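Local coordinates for periplasmic binding protein/LacI transcriptional regulator (PDB 4KQC) that probably binds a carbohydrate in the periplasm as the solute-binding component of an ABC transporter, with the two-lobed fold of the type I periplasmic binding proteins, at residues A144-D149 against L207-S212; K163-L168 against Y179-I184; G219-Y224 against G263-S268; T111-A116 against I155-G160; A118-K123 against A300-K305. All blocks are in the same frame, centred on the assembly; numbering follows the deposited sequence.

Interaction 1: residues A144-D149 against L207-S212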
# COMPACT_ATOMS: atom_id res chain seq x y z
N ALA A 144 3.23 17.71 -2.56
CA ALA A 144 4.30 16.72 -2.55
C ALA A 144 3.74 15.33 -2.52
O ALA A 144 2.75 15.06 -1.78
CB ALA A 144 5.16 16.95 -1.35
N VAL A 145 4.31 14.44 -3.30
CA VAL A 145 3.93 13.03 -3.30
C VAL A 145 5.17 12.26 -2.81
O VAL A 145 6.15 12.22 -3.53
CB VAL A 145 3.53 12.60 -4.72
CG1 VAL A 145 3.38 11.06 -4.83
CG2 VAL A 145 2.29 13.37 -5.18
N LEU A 146 5.11 11.62 -1.65
CA LEU A 146 6.23 10.82 -1.17
C LEU A 146 5.96 9.43 -1.65
O LEU A 146 5.08 8.72 -1.11
CB LEU A 146 6.34 10.89 0.36
CG LEU A 146 7.10 12.10 0.90
CD1 LEU A 146 8.61 11.87 0.82
CD2 LEU A 146 6.73 13.41 0.23
N GLN A 147 6.68 9.06 -2.70
CA GLN A 147 6.55 7.77 -3.35
C GLN A 147 7.49 6.78 -2.72
O GLN A 147 8.66 7.10 -2.62
CB GLN A 147 6.90 7.98 -4.83
CG GLN A 147 7.11 6.68 -5.59
CD GLN A 147 7.37 6.88 -7.07
OE1 GLN A 147 7.08 7.94 -7.62
NE2 GLN A 147 7.93 5.88 -7.72
N LEU A 148 6.98 5.65 -2.23
CA LEU A 148 7.81 4.80 -1.31
C LEU A 148 9.06 4.21 -1.94
O LEU A 148 10.08 4.03 -1.27
CB LEU A 148 6.94 3.71 -0.63
CG LEU A 148 6.29 2.74 -1.64
CD1 LEU A 148 6.85 1.36 -1.43
CD2 LEU A 148 4.79 2.69 -1.64
N ASP A 149 8.99 3.88 -3.22
CA ASP A 149 10.12 3.25 -3.94
C ASP A 149 9.83 3.24 -5.42
O ASP A 149 8.79 3.78 -5.86
CB ASP A 149 10.43 1.86 -3.40
CG ASP A 149 9.41 0.80 -3.73
OD1 ASP A 149 8.44 0.98 -4.54
OD2 ASP A 149 9.57 -0.29 -3.12
N LEU A 207 1.32 22.91 -0.04
CA LEU A 207 -0.03 22.93 0.55
C LEU A 207 -0.44 21.59 1.08
O LEU A 207 -1.24 21.50 2.02
CB LEU A 207 -1.11 23.35 -0.48
CG LEU A 207 -1.10 24.73 -1.09
CD1 LEU A 207 -2.29 24.89 -2.07
CD2 LEU A 207 -1.23 25.66 0.09
N GLY A 208 0.05 20.54 0.43
CA GLY A 208 -0.40 19.17 0.83
C GLY A 208 0.73 18.21 0.64
O GLY A 208 1.65 18.46 -0.12
N ILE A 209 0.60 17.08 1.31
CA ILE A 209 1.56 16.01 1.23
C ILE A 209 0.82 14.70 1.21
O ILE A 209 -0.02 14.43 2.11
CB ILE A 209 2.47 16.04 2.44
CG1 ILE A 209 3.23 17.40 2.54
CG2 ILE A 209 3.40 14.84 2.36
CD1 ILE A 209 4.05 17.56 3.84
N TYR A 210 1.08 13.90 0.18
CA TYR A 210 0.50 12.53 0.07
C TYR A 210 1.61 11.52 0.46
O TYR A 210 2.72 11.50 -0.11
CB TYR A 210 0.02 12.26 -1.35
CG TYR A 210 -0.22 10.80 -1.68
CD1 TYR A 210 -0.90 9.95 -0.85
CD2 TYR A 210 0.21 10.28 -2.88
CE1 TYR A 210 -1.19 8.63 -1.22
CE2 TYR A 210 -0.01 8.97 -3.20
CZ TYR A 210 -0.71 8.15 -2.41
OH TYR A 210 -0.89 6.87 -2.81
N LEU A 211 1.32 10.72 1.48
CA LEU A 211 2.17 9.68 2.03
C LEU A 211 1.76 8.31 1.49
O LEU A 211 0.69 7.84 1.80
CB LEU A 211 2.01 9.74 3.57
CG LEU A 211 2.25 11.08 4.27
CD1 LEU A 211 1.72 11.03 5.69
CD2 LEU A 211 3.72 11.42 4.18
N SER A 212 2.54 7.75 0.56
CA SER A 212 2.16 6.53 -0.17
C SER A 212 2.17 5.23 0.62
O SER A 212 1.68 4.24 0.11
CB SER A 212 2.92 6.39 -1.50
OG SER A 212 4.28 6.13 -1.28
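Two neighbouring parallel strands of the Rossmann-like sheet in one lobe are joined here, with Ala144 beside Ile209, Val145 beside Tyr210 and Leu146 beside Leu211. The backbone bonds alternate in the parallel pattern: Ala144 N gives to Gly208 O, Ala144 O takes Tyr210 N at 2.8 Å, and Leu146 N gives to Tyr210 O, also 2.8 Å. At the end of the pair Ser212 grips Leu146 O twice. Its backbone N bonds to that oxygen at 3.2 Å, and its OG donates to the same Leu146 O at 2.7 Å, in the carbonyl plane and on a lone pair. The OG can do so because chi1, 69°, sets it between the backbone N and the carbonyl carbon. Leu148, past the end of the strand, brings its CD2 to 3.5 Å from Ser212 OG. On one face of the sheet Val145 CG1 meets the Tyr210 ring at CD2, 3.8 Å away, at an oblique approach. Helices 152-171 and 113-133 cover that side: Phe161 stacks on the Tyr210 ring and Arg157 O holds its hydroxyl. The other face, with Leu146, Ile209 and Leu211, lies against Met216 and Phe220 of helix 214-223.

Interaction 2: residues K163-L168 against Y179-I184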
# COMPACT_ATOMS: atom_id res chain seq x y z
N LYS A 163 -2.24 10.96 -11.66
CA LYS A 163 -3.17 10.90 -12.81
C LYS A 163 -4.50 11.50 -12.39
O LYS A 163 -5.03 12.39 -13.07
CB LYS A 163 -3.37 9.45 -13.33
CG LYS A 163 -4.23 9.29 -14.59
CD LYS A 163 -3.41 9.30 -15.89
CE LYS A 163 -4.27 9.27 -17.17
NZ LYS A 163 -4.93 7.95 -17.44
N ARG A 164 -5.03 11.07 -11.26
CA ARG A 164 -6.36 11.55 -10.88
C ARG A 164 -6.31 13.04 -10.48
O ARG A 164 -7.20 13.82 -10.84
CB ARG A 164 -6.95 10.72 -9.75
CG ARG A 164 -8.33 11.16 -9.28
CD ARG A 164 -9.35 11.01 -10.39
NE ARG A 164 -10.70 11.23 -9.89
CZ ARG A 164 -11.79 11.45 -10.63
NH1 ARG A 164 -11.74 11.42 -11.97
NH2 ARG A 164 -12.94 11.68 -10.03
N PHE A 165 -5.35 13.43 -9.69
CA PHE A 165 -5.20 14.86 -9.30
C PHE A 165 -5.05 15.81 -10.49
O PHE A 165 -5.69 16.88 -10.56
CB PHE A 165 -4.03 15.09 -8.33
CG PHE A 165 -4.11 16.40 -7.63
CD1 PHE A 165 -3.59 17.54 -8.18
CD2 PHE A 165 -4.71 16.48 -6.39
CE1 PHE A 165 -3.69 18.75 -7.54
CE2 PHE A 165 -4.78 17.66 -5.72
CZ PHE A 165 -4.25 18.79 -6.28
N THR A 166 -4.31 15.35 -11.50
CA THR A 166 -4.09 16.14 -12.71
C THR A 166 -5.38 16.25 -13.46
O THR A 166 -5.70 17.33 -14.00
CB THR A 166 -2.93 15.47 -13.50
OG1 THR A 166 -1.73 15.64 -12.74
CG2 THR A 166 -2.74 16.08 -14.86
N GLU A 167 -6.13 15.18 -13.56
CA GLU A 167 -7.41 15.18 -14.25
C GLU A 167 -8.36 16.19 -13.58
O GLU A 167 -9.02 17.01 -14.24
CB GLU A 167 -7.98 13.75 -14.29
CG GLU A 167 -9.39 13.65 -14.84
CD GLU A 167 -10.05 12.28 -14.69
OE1 GLU A 167 -9.59 11.41 -13.92
OE2 GLU A 167 -11.08 12.09 -15.38
N LEU A 168 -8.43 16.14 -12.25
CA LEU A 168 -9.39 17.02 -11.57
C LEU A 168 -8.94 18.48 -11.67
O LEU A 168 -9.73 19.36 -11.94
CB LEU A 168 -9.53 16.63 -10.09
CG LEU A 168 -10.11 15.22 -9.83
CD1 LEU A 168 -9.97 14.84 -8.38
CD2 LEU A 168 -11.55 15.14 -10.28
N TYR A 179 -0.81 24.77 -10.25
CA TYR A 179 -0.37 23.77 -9.31
C TYR A 179 0.78 23.01 -9.89
O TYR A 179 0.94 22.87 -11.14
CB TYR A 179 -1.51 22.83 -8.89
CG TYR A 179 -1.85 21.84 -9.96
CD1 TYR A 179 -2.73 22.18 -11.00
CD2 TYR A 179 -1.28 20.59 -10.00
CE1 TYR A 179 -2.97 21.31 -12.06
CE2 TYR A 179 -1.56 19.70 -11.04
CZ TYR A 179 -2.40 20.06 -12.05
OH TYR A 179 -2.65 19.22 -13.10
N ALA A 180 1.61 22.43 -9.03
CA ALA A 180 2.66 21.47 -9.43
C ALA A 180 2.77 20.33 -8.44
O ALA A 180 2.76 20.56 -7.23
CB ALA A 180 4.00 22.15 -9.50
N LEU A 181 2.84 19.12 -8.93
CA LEU A 181 2.97 17.96 -8.10
C LEU A 181 4.48 17.66 -8.03
O LEU A 181 5.16 17.62 -9.07
CB LEU A 181 2.21 16.77 -8.69
CG LEU A 181 0.70 16.94 -8.83
CD1 LEU A 181 0.03 15.83 -9.65
CD2 LEU A 181 0.10 17.05 -7.46
N GLN A 182 5.02 17.46 -6.85
CA GLN A 182 6.42 17.20 -6.65
C GLN A 182 6.54 15.75 -6.18
O GLN A 182 6.19 15.45 -5.06
CB GLN A 182 6.96 18.14 -5.60
CG GLN A 182 6.80 19.57 -6.00
CD GLN A 182 7.38 20.50 -4.94
OE1 GLN A 182 7.26 20.24 -3.74
NE2 GLN A 182 8.02 21.57 -5.40
N VAL A 183 7.02 14.87 -7.05
CA VAL A 183 7.08 13.45 -6.77
C VAL A 183 8.50 13.18 -6.22
O VAL A 183 9.51 13.46 -6.90
CB VAL A 183 6.72 12.58 -8.00
CG1 VAL A 183 6.76 11.10 -7.60
CG2 VAL A 183 5.33 13.00 -8.49
N ILE A 184 8.58 12.73 -4.98
CA ILE A 184 9.85 12.56 -4.27
C ILE A 184 9.94 11.10 -3.82
O ILE A 184 9.04 10.57 -3.15
CB ILE A 184 9.85 13.48 -3.03
CG1 ILE A 184 9.76 14.93 -3.44
CG2 ILE A 184 11.09 13.23 -2.18
CD1 ILE A 184 9.13 15.82 -2.39
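Phe165 and Thr166 of helix 152-171 pack against Tyr179 and Leu181 of strand 179-184, an apolar helix-on-sheet contact at the outermost strand of its sheet, with no hydrogen bond between the two segments. The helix and strand segments run almost exactly antiparallel, their axes 10.2 Å apart. Phe165 is turned with its edge toward the face of Tyr179 in an offset edge-to-face pair, the ring planes at 67° and the centroids 5.7 Å apart. Phe165 CE1 makes the closest approach between the rings, 3.9 Å from Tyr179 CD2. A chi1 of 75° sets Tyr179 CG between its own backbone N and carbonyl carbon, the placement that starts the ring toward Phe165. Farther out, the Tyr179 hydroxyl reaches the helix backbone, with OH 3.4 Å from Thr166 CA. That OH is hydrogen-bonded to Asp170, so the ring spans from the strand to the later part of the same helix.

Helix 152-171 is the connection of a beta-alpha-beta crossover: it follows strand 141-146 and returns the chain to strand 179-184, which lies parallel beside strand 141-146. Leu181 fills the next inward position on the strand and divides its two methyls. Leu181 CD2 lies 3.8 Å from Phe165 CD1, while Leu181 CD1 sits 3.6 Å from Thr166 OG1. That hydroxyl bonds back to Val162 O, one turn earlier, and so presents a satisfied oxygen to the leucine. Behind Phe165 lie Met124 of helix 113-133 and Ile143 of strand 141-146.

Interaction 3: residues G219-Y224 against G263-S268; sequences GFLVVY and GIIQGS
The backbones of Tyr224 and Ile264 come nearest here, CA to CA 7.7 Å, where the last turn of helix 214-223 faces the bend that follows helix 254-261. Gly263 makes that bend: with phi at 82° it ends its helix in a Schellman motif, and the chain then turns so that Ile264 points at the neighbouring helix. The methyl CG2 of Ile264 does most of the touching. It meets the Phe220 ring at its edge, near the ring plane, 3.7 Å from CE2, and lies 4.1 Å from Leu221 CD2, so it contacts two successive residues of the helix. The same Ile264 CG2 is 4.4 Å from Tyr224 O. Ile265 adds longer contacts, its CG1 4.3 Å from Phe220 CE2 and its CD1 4.5 Å from Leu221 CD1. The contacts between side chains are all apolar and no hydrogen bond crosses between the segments; the Tyr224 hydroxyl finds its partner away from them, at Asp238.

Phe220 also rests on Ile209 and Leu211 of strand 208-211, and Ile265 on Leu211 and on Ala259 and Ile260 of helix 254-261. Consecutive beta-alpha units laid side by side, with their helices packed through aliphatic and aromatic groups over a largely parallel sheet, are typical of the Rossmann-like lobes of periplasmic binding proteins.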
# COMPACT_ATOMS: atom_id res chain seq x y z
N GLY A 219 8.10 8.46 8.75
CA GLY A 219 9.11 9.46 8.48
C GLY A 219 8.57 10.84 8.57
O GLY A 219 9.20 11.76 9.11
N PHE A 220 7.35 11.04 8.05
CA PHE A 220 6.73 12.35 8.17
C PHE A 220 6.53 12.77 9.64
O PHE A 220 6.74 13.96 9.98
CB PHE A 220 5.40 12.33 7.40
CG PHE A 220 4.49 13.47 7.72
CD1 PHE A 220 4.66 14.71 7.12
CD2 PHE A 220 3.48 13.30 8.65
CE1 PHE A 220 3.79 15.75 7.43
CE2 PHE A 220 2.63 14.37 8.97
CZ PHE A 220 2.82 15.57 8.35
N LEU A 221 6.18 11.78 10.48
CA LEU A 221 5.90 12.02 11.88
C LEU A 221 7.13 12.21 12.75
O LEU A 221 7.00 12.59 13.90
CB LEU A 221 4.99 10.90 12.40
CG LEU A 221 3.56 10.89 11.84
CD1 LEU A 221 2.82 9.56 12.08
CD2 LEU A 221 2.74 12.05 12.33
N VAL A 222 8.32 11.96 12.19
CA VAL A 222 9.58 12.41 12.81
C VAL A 222 9.64 13.91 12.83
O VAL A 222 10.18 14.50 13.80
CB VAL A 222 10.76 11.85 12.04
CG1 VAL A 222 12.06 12.56 12.46
CG2 VAL A 222 10.80 10.33 12.14
N VAL A 223 9.08 14.55 11.78
CA VAL A 223 9.26 16.00 11.56
C VAL A 223 8.05 16.82 12.03
O VAL A 223 8.20 17.94 12.60
CB VAL A 223 9.48 16.26 10.06
CG1 VAL A 223 9.67 17.72 9.74
CG2 VAL A 223 10.72 15.52 9.61
N TYR A 224 6.88 16.29 11.75
CA TYR A 224 5.59 16.97 12.12
C TYR A 224 4.91 16.21 13.25
O TYR A 224 4.65 15.00 13.13
CB TYR A 224 4.68 17.07 10.93
CG TYR A 224 5.09 18.18 10.00
CD1 TYR A 224 4.75 19.51 10.28
CD2 TYR A 224 5.83 17.93 8.85
CE1 TYR A 224 5.12 20.50 9.43
CE2 TYR A 224 6.20 18.94 8.03
CZ TYR A 224 5.84 20.23 8.31
OH TYR A 224 6.24 21.23 7.49
N GLY A 263 -5.33 14.81 14.44
CA GLY A 263 -5.51 15.84 13.46
C GLY A 263 -4.32 16.27 12.62
O GLY A 263 -4.39 17.26 11.89
N ILE A 264 -3.19 15.54 12.74
CA ILE A 264 -2.00 15.79 11.96
C ILE A 264 -2.17 15.27 10.50
O ILE A 264 -1.76 15.91 9.57
CB ILE A 264 -0.76 15.15 12.64
CG1 ILE A 264 -0.58 15.72 14.07
CG2 ILE A 264 0.49 15.40 11.79
CD1 ILE A 264 0.26 14.85 14.95
N ILE A 265 -2.84 14.13 10.36
CA ILE A 265 -3.10 13.53 9.06
C ILE A 265 -4.61 13.56 8.90
O ILE A 265 -5.33 13.13 9.82
CB ILE A 265 -2.51 12.08 8.98
CG1 ILE A 265 -1.00 12.13 9.07
CG2 ILE A 265 -3.00 11.36 7.74
CD1 ILE A 265 -0.33 10.76 9.10
N GLN A 266 -5.10 14.09 7.78
CA GLN A 266 -6.54 14.29 7.60
C GLN A 266 -7.26 12.98 7.36
O GLN A 266 -8.42 12.84 7.74
CB GLN A 266 -6.84 15.29 6.47
CG GLN A 266 -6.32 16.69 6.73
CD GLN A 266 -6.55 17.12 8.19
OE1 GLN A 266 -5.60 17.24 9.01
NE2 GLN A 266 -7.82 17.28 8.54
N GLY A 267 -6.59 12.00 6.76
CA GLY A 267 -7.26 10.75 6.43
C GLY A 267 -6.28 9.93 5.61
O GLY A 267 -5.27 10.49 5.12
N SER A 268 -6.63 8.69 5.42
CA SER A 268 -5.85 7.75 4.63
C SER A 268 -6.71 6.71 3.99
O SER A 268 -7.91 6.57 4.31
CB SER A 268 -4.81 7.05 5.53
OG SER A 268 -3.80 7.95 5.98

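Interaction 4: residues T111-A116 against I155-G160; sequences TDNRAA and IGRAEG
Asn113 OD1 is gripped by two donors, Arg157 NE at 3.0 Å and a water at 2.6 Å. The NE-H bond is nearly straight, 163°, and the oxygen lies near the guanidinium plane, although on the amide side the nitrogen stands well above the carbonyl plane. The water donates to Asn113 OD1 and accepts from Arg157 NH2, 2.8 Å away, which closes a ring between the two side chains and should restrain the rotation of the amide. The other arm of Arg157, NH1, goes to Ser212 O and to Asp251 in a salt bridge, and the guanidinium makes a cation-pi contact with Phe250.

Asn113 opens helix 113-133 and Asp112 is its N-cap, with OD1 accepting from Ala115 N. The chain enters this helix from strand 105-110 of the other lobe, so the cap lies at one of the interlobe crossings of the type I fold.

Gly156 and Gly160 of helix 152-171 let Arg114 in close. The Arg114 guanidinium lies with one face over Gly156 CA, 3.6 Å from NH1. One turn on, Arg114 O approaches Gly160 CA at 3.5 Å in a CA-H...O contact. Arg114 and Glu159 run side by side, pointing the same way, and Arg114 NH2 bridges to Glu159 OE1 at 3.1 Å in one of the two deposited Glu159 conformers, so the bridge may not be present all the time.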
# COMPACT_ATOMS: atom_id res chain seq x y z
N THR A 111 -5.21 -5.24 -3.64
CA THR A 111 -5.73 -3.90 -3.76
C THR A 111 -5.34 -3.40 -5.16
O THR A 111 -4.22 -3.66 -5.64
CB THR A 111 -5.05 -3.06 -2.70
OG1 THR A 111 -5.34 -3.64 -1.40
CG2 THR A 111 -5.51 -1.58 -2.82
N ASP A 112 -6.18 -2.63 -5.81
CA ASP A 112 -5.75 -1.86 -6.98
C ASP A 112 -5.08 -0.52 -6.50
O ASP A 112 -5.75 0.42 -6.05
CB ASP A 112 -6.98 -1.62 -7.86
CG ASP A 112 -6.72 -0.77 -9.09
OD1 ASP A 112 -5.76 -0.01 -9.14
OD2 ASP A 112 -7.59 -0.80 -9.98
N ASN A 113 -3.76 -0.52 -6.48
CA ASN A 113 -3.00 0.63 -6.00
C ASN A 113 -3.38 1.96 -6.63
O ASN A 113 -3.52 2.95 -5.93
CB ASN A 113 -1.51 0.39 -6.17
CG ASN A 113 -0.97 -0.53 -5.11
OD1 ASN A 113 -1.32 -0.43 -3.91
ND2 ASN A 113 -0.10 -1.41 -5.53
N ARG A 114 -3.52 1.96 -7.95
CA ARG A 114 -3.81 3.19 -8.65
C ARG A 114 -5.19 3.77 -8.25
O ARG A 114 -5.32 4.96 -7.96
CB ARG A 114 -3.73 3.03 -10.17
CG ARG A 114 -2.29 2.89 -10.63
CD ARG A 114 -2.21 2.38 -12.06
NE ARG A 114 -0.82 2.41 -12.54
CZ ARG A 114 0.12 1.52 -12.20
NH1 ARG A 114 -0.14 0.44 -11.44
NH2 ARG A 114 1.35 1.69 -12.66
N ALA A 115 -6.17 2.86 -8.12
CA ALA A 115 -7.51 3.25 -7.69
C ALA A 115 -7.56 3.73 -6.27
O ALA A 115 -8.25 4.68 -5.99
CB ALA A 115 -8.43 2.06 -7.84
N ALA A 116 -6.80 3.11 -5.38
CA ALA A 116 -6.78 3.52 -4.00
C ALA A 116 -6.16 4.91 -3.89
O ALA A 116 -6.63 5.79 -3.14
CB ALA A 116 -6.02 2.53 -3.20
N ILE A 155 5.37 2.80 -7.78
CA ILE A 155 4.99 3.50 -9.03
C ILE A 155 3.46 3.64 -9.11
O ILE A 155 2.94 4.69 -9.40
CB ILE A 155 5.58 2.79 -10.25
CG1 ILE A 155 7.14 2.89 -10.21
CG2 ILE A 155 5.01 3.33 -11.54
CD1 ILE A 155 7.78 1.94 -11.17
N GLY A 156 2.74 2.56 -8.86
CA GLY A 156 1.33 2.62 -8.92
C GLY A 156 0.66 3.46 -7.86
O GLY A 156 -0.29 4.19 -8.16
N ARG A 157 1.17 3.41 -6.63
CA ARG A 157 0.58 4.28 -5.59
C ARG A 157 0.84 5.75 -5.85
O ARG A 157 0.06 6.59 -5.44
CB ARG A 157 1.05 3.90 -4.20
CG ARG A 157 0.54 2.54 -3.75
CD ARG A 157 0.82 2.31 -2.29
NE ARG A 157 0.34 1.03 -1.81
CZ ARG A 157 0.43 0.65 -0.54
NH1 ARG A 157 0.93 1.44 0.35
NH2 ARG A 157 -0.10 -0.51 -0.14
N ALA A 158 1.91 6.09 -6.56
CA ALA A 158 2.19 7.49 -6.93
C ALA A 158 1.42 7.90 -8.17
O ALA A 158 0.79 8.98 -8.17
CB ALA A 158 3.68 7.67 -7.22
N GLU A 159 1.52 7.12 -9.23
CA GLU A 159 0.90 7.40 -10.55
C GLU A 159 -0.60 7.54 -10.38
O GLU A 159 -1.21 8.40 -11.01
CB GLU A 159 1.18 6.30 -11.60
CG GLU A 159 2.49 6.45 -12.41
CD GLU A 159 2.68 5.44 -13.59
OE1 GLU A 159 1.88 4.48 -13.79
OE2 GLU A 159 3.68 5.60 -14.30
N GLY A 160 -1.20 6.67 -9.57
CA GLY A 160 -2.68 6.71 -9.37
C GLY A 160 -3.15 8.08 -8.86
O GLY A 160 -4.20 8.61 -9.29
O HOH W 1 -1.77 -2.02 -1.87

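Interaction 5: residues A118-K123 against A300-K305; sequences AIVADK and AKWYDK
Lys123 lies across one face of the Trp302 indole, its chain passing from the six-membered to the five-membered ring. Its CG sits almost exactly on the normal of the six-membered ring, 3.6 Å from the centroid, a CH-pi contact. A bend at chi2, -67°, then carries CD onward, and CE reaches the pyrrole side, 3.8 Å from Trp302 CG. Beyond it NZ stands over the five-membered ring, 4.4 Å from its centroid, in a cation-pi interaction. Ile119, one turn earlier in helix 113-133, slides past the tryptophan in the opposite direction, its CG2 4.1 Å from Trp302 CB. The tip of Ile119, CD1, lies 3.8 Å from Ala300 O. Val120 approaches the indole at its edge, CG2 near the ring plane by CZ3, while Met248 of strand 246-250 touches the ring.

The indole is held from the strand side too: Trp302 NE1 donates to Asp304 OD2 at 3.0 Å. Strand 301-303 is the antiparallel edge strand of its sheet, and the tryptophan joins it to the helix. Both the ammonium over the indole and the carboxylate at its N-H should favour this ring orientation, and Asp304, of opposite charge to Lys123 but not touching it, would add a mild attraction.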
# COMPACT_ATOMS: atom_id res chain seq x y z
N ALA A 118 -6.07 7.18 -6.20
CA ALA A 118 -7.00 8.10 -6.78
C ALA A 118 -8.01 8.57 -5.76
O ALA A 118 -8.46 9.70 -5.86
CB ALA A 118 -7.67 7.52 -8.00
N ILE A 119 -8.39 7.73 -4.78
CA ILE A 119 -9.32 8.17 -3.73
C ILE A 119 -8.63 9.32 -2.98
O ILE A 119 -9.24 10.35 -2.66
CB ILE A 119 -9.69 7.03 -2.74
CG1 ILE A 119 -10.43 5.87 -3.44
CG2 ILE A 119 -10.41 7.62 -1.53
CD1 ILE A 119 -10.53 4.62 -2.61
N VAL A 120 -7.34 9.14 -2.69
CA VAL A 120 -6.63 10.14 -1.92
C VAL A 120 -6.58 11.43 -2.77
O VAL A 120 -6.75 12.51 -2.24
CB VAL A 120 -5.21 9.66 -1.50
CG1 VAL A 120 -4.49 10.73 -0.68
CG2 VAL A 120 -5.33 8.40 -0.63
N ALA A 121 -6.35 11.33 -4.08
CA ALA A 121 -6.34 12.53 -4.94
C ALA A 121 -7.69 13.22 -4.89
O ALA A 121 -7.73 14.45 -4.78
CB ALA A 121 -6.01 12.15 -6.38
N ASP A 122 -8.74 12.44 -4.92
CA ASP A 122 -10.12 13.08 -4.88
C ASP A 122 -10.28 13.91 -3.59
O ASP A 122 -10.73 15.08 -3.61
CB ASP A 122 -11.24 12.03 -4.89
CG ASP A 122 -11.32 11.22 -6.17
OD1 ASP A 122 -10.93 11.69 -7.25
OD2 ASP A 122 -11.78 10.05 -6.08
N LYS A 123 -9.90 13.32 -2.46
CA LYS A 123 -10.00 13.99 -1.17
C LYS A 123 -9.06 15.19 -1.09
O LYS A 123 -9.42 16.22 -0.50
CB LYS A 123 -9.69 12.99 -0.05
CG LYS A 123 -10.64 11.84 0.06
CD LYS A 123 -12.02 12.30 0.48
CE LYS A 123 -12.88 11.03 0.56
NZ LYS A 123 -14.25 11.38 0.98
N ALA A 300 -10.20 -0.64 -1.66
CA ALA A 300 -9.65 0.19 -0.64
C ALA A 300 -10.71 1.16 -0.18
O ALA A 300 -11.66 1.37 -0.92
CB ALA A 300 -8.42 0.91 -1.17
N LYS A 301 -10.58 1.65 1.06
CA LYS A 301 -11.60 2.51 1.65
C LYS A 301 -10.91 3.68 2.35
O LYS A 301 -9.84 3.50 2.98
CB LYS A 301 -12.43 1.78 2.69
CG LYS A 301 -13.43 0.76 2.16
CD LYS A 301 -14.28 0.31 3.35
CE LYS A 301 -15.40 -0.63 2.98
NZ LYS A 301 -16.13 -0.12 1.81
N TRP A 302 -11.53 4.86 2.19
CA TRP A 302 -11.08 6.04 2.92
C TRP A 302 -11.47 5.90 4.38
O TRP A 302 -12.61 5.53 4.69
CB TRP A 302 -11.76 7.29 2.33
CG TRP A 302 -11.46 8.56 3.03
CD1 TRP A 302 -12.25 9.23 3.89
CD2 TRP A 302 -10.23 9.31 2.92
NE1 TRP A 302 -11.63 10.39 4.29
CE2 TRP A 302 -10.37 10.45 3.74
CE3 TRP A 302 -9.04 9.13 2.21
CZ2 TRP A 302 -9.39 11.44 3.83
CZ3 TRP A 302 -8.06 10.09 2.34
CH2 TRP A 302 -8.24 11.23 3.15
N TYR A 303 -10.58 6.32 5.25
CA TYR A 303 -10.86 6.42 6.69
C TYR A 303 -10.28 7.73 7.24
O TYR A 303 -9.26 8.27 6.72
CB TYR A 303 -10.46 5.20 7.44
CG TYR A 303 -8.98 5.07 7.71
CD1 TYR A 303 -8.15 4.54 6.75
CD2 TYR A 303 -8.45 5.42 8.94
CE1 TYR A 303 -6.84 4.37 7.00
CE2 TYR A 303 -7.10 5.28 9.20
CZ TYR A 303 -6.32 4.77 8.21
OH TYR A 303 -4.98 4.65 8.50
N ASP A 304 -10.96 8.24 8.26
CA ASP A 304 -10.64 9.52 8.84
C ASP A 304 -11.21 9.53 10.25
O ASP A 304 -11.69 8.51 10.72
CB ASP A 304 -11.08 10.67 7.92
CG ASP A 304 -12.60 10.77 7.74
OD1 ASP A 304 -13.34 10.14 8.51
OD2 ASP A 304 -13.02 11.45 6.76
N LYS A 305 -11.19 10.69 10.88
CA LYS A 305 -11.64 10.79 12.28
C LYS A 305 -13.07 10.40 12.42
O LYS A 305 -13.46 9.85 13.45
CB LYS A 305 -11.48 12.20 12.80
CG LYS A 305 -10.14 12.44 13.42
CD LYS A 305 -10.15 13.72 14.27
CE LYS A 305 -10.28 13.43 15.77
NZ LYS A 305 -11.64 13.16 16.29

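Interactions 1, 2, 3 and 5 all reach one six-stranded sheet. Interactions 1 and 2 meet along strand 141-146, where Val145 N bonds to Gln182 O at 2.8 Å. Strands 267-270 and 301-303 link interactions 3 and 5, with Ser268 O 2.8 Å from Tyr303 N. Helix 113-133 serves interactions 4 and 5, and Arg164 NE to Asp122 OD1, 2.7 Å, ties it to interaction 2. Interaction 4 lies nearest the middle of the chain, about 8 Å from its centre, by the interlobe crossings: Thr111 CG2 is 4.2 Å from Ala300 CB of interaction 5. In relatives the sugar lies in the cleft between lobes, so Arg157 of interaction 4, which bonds to Ser212 O of interaction 1, probably borders that region.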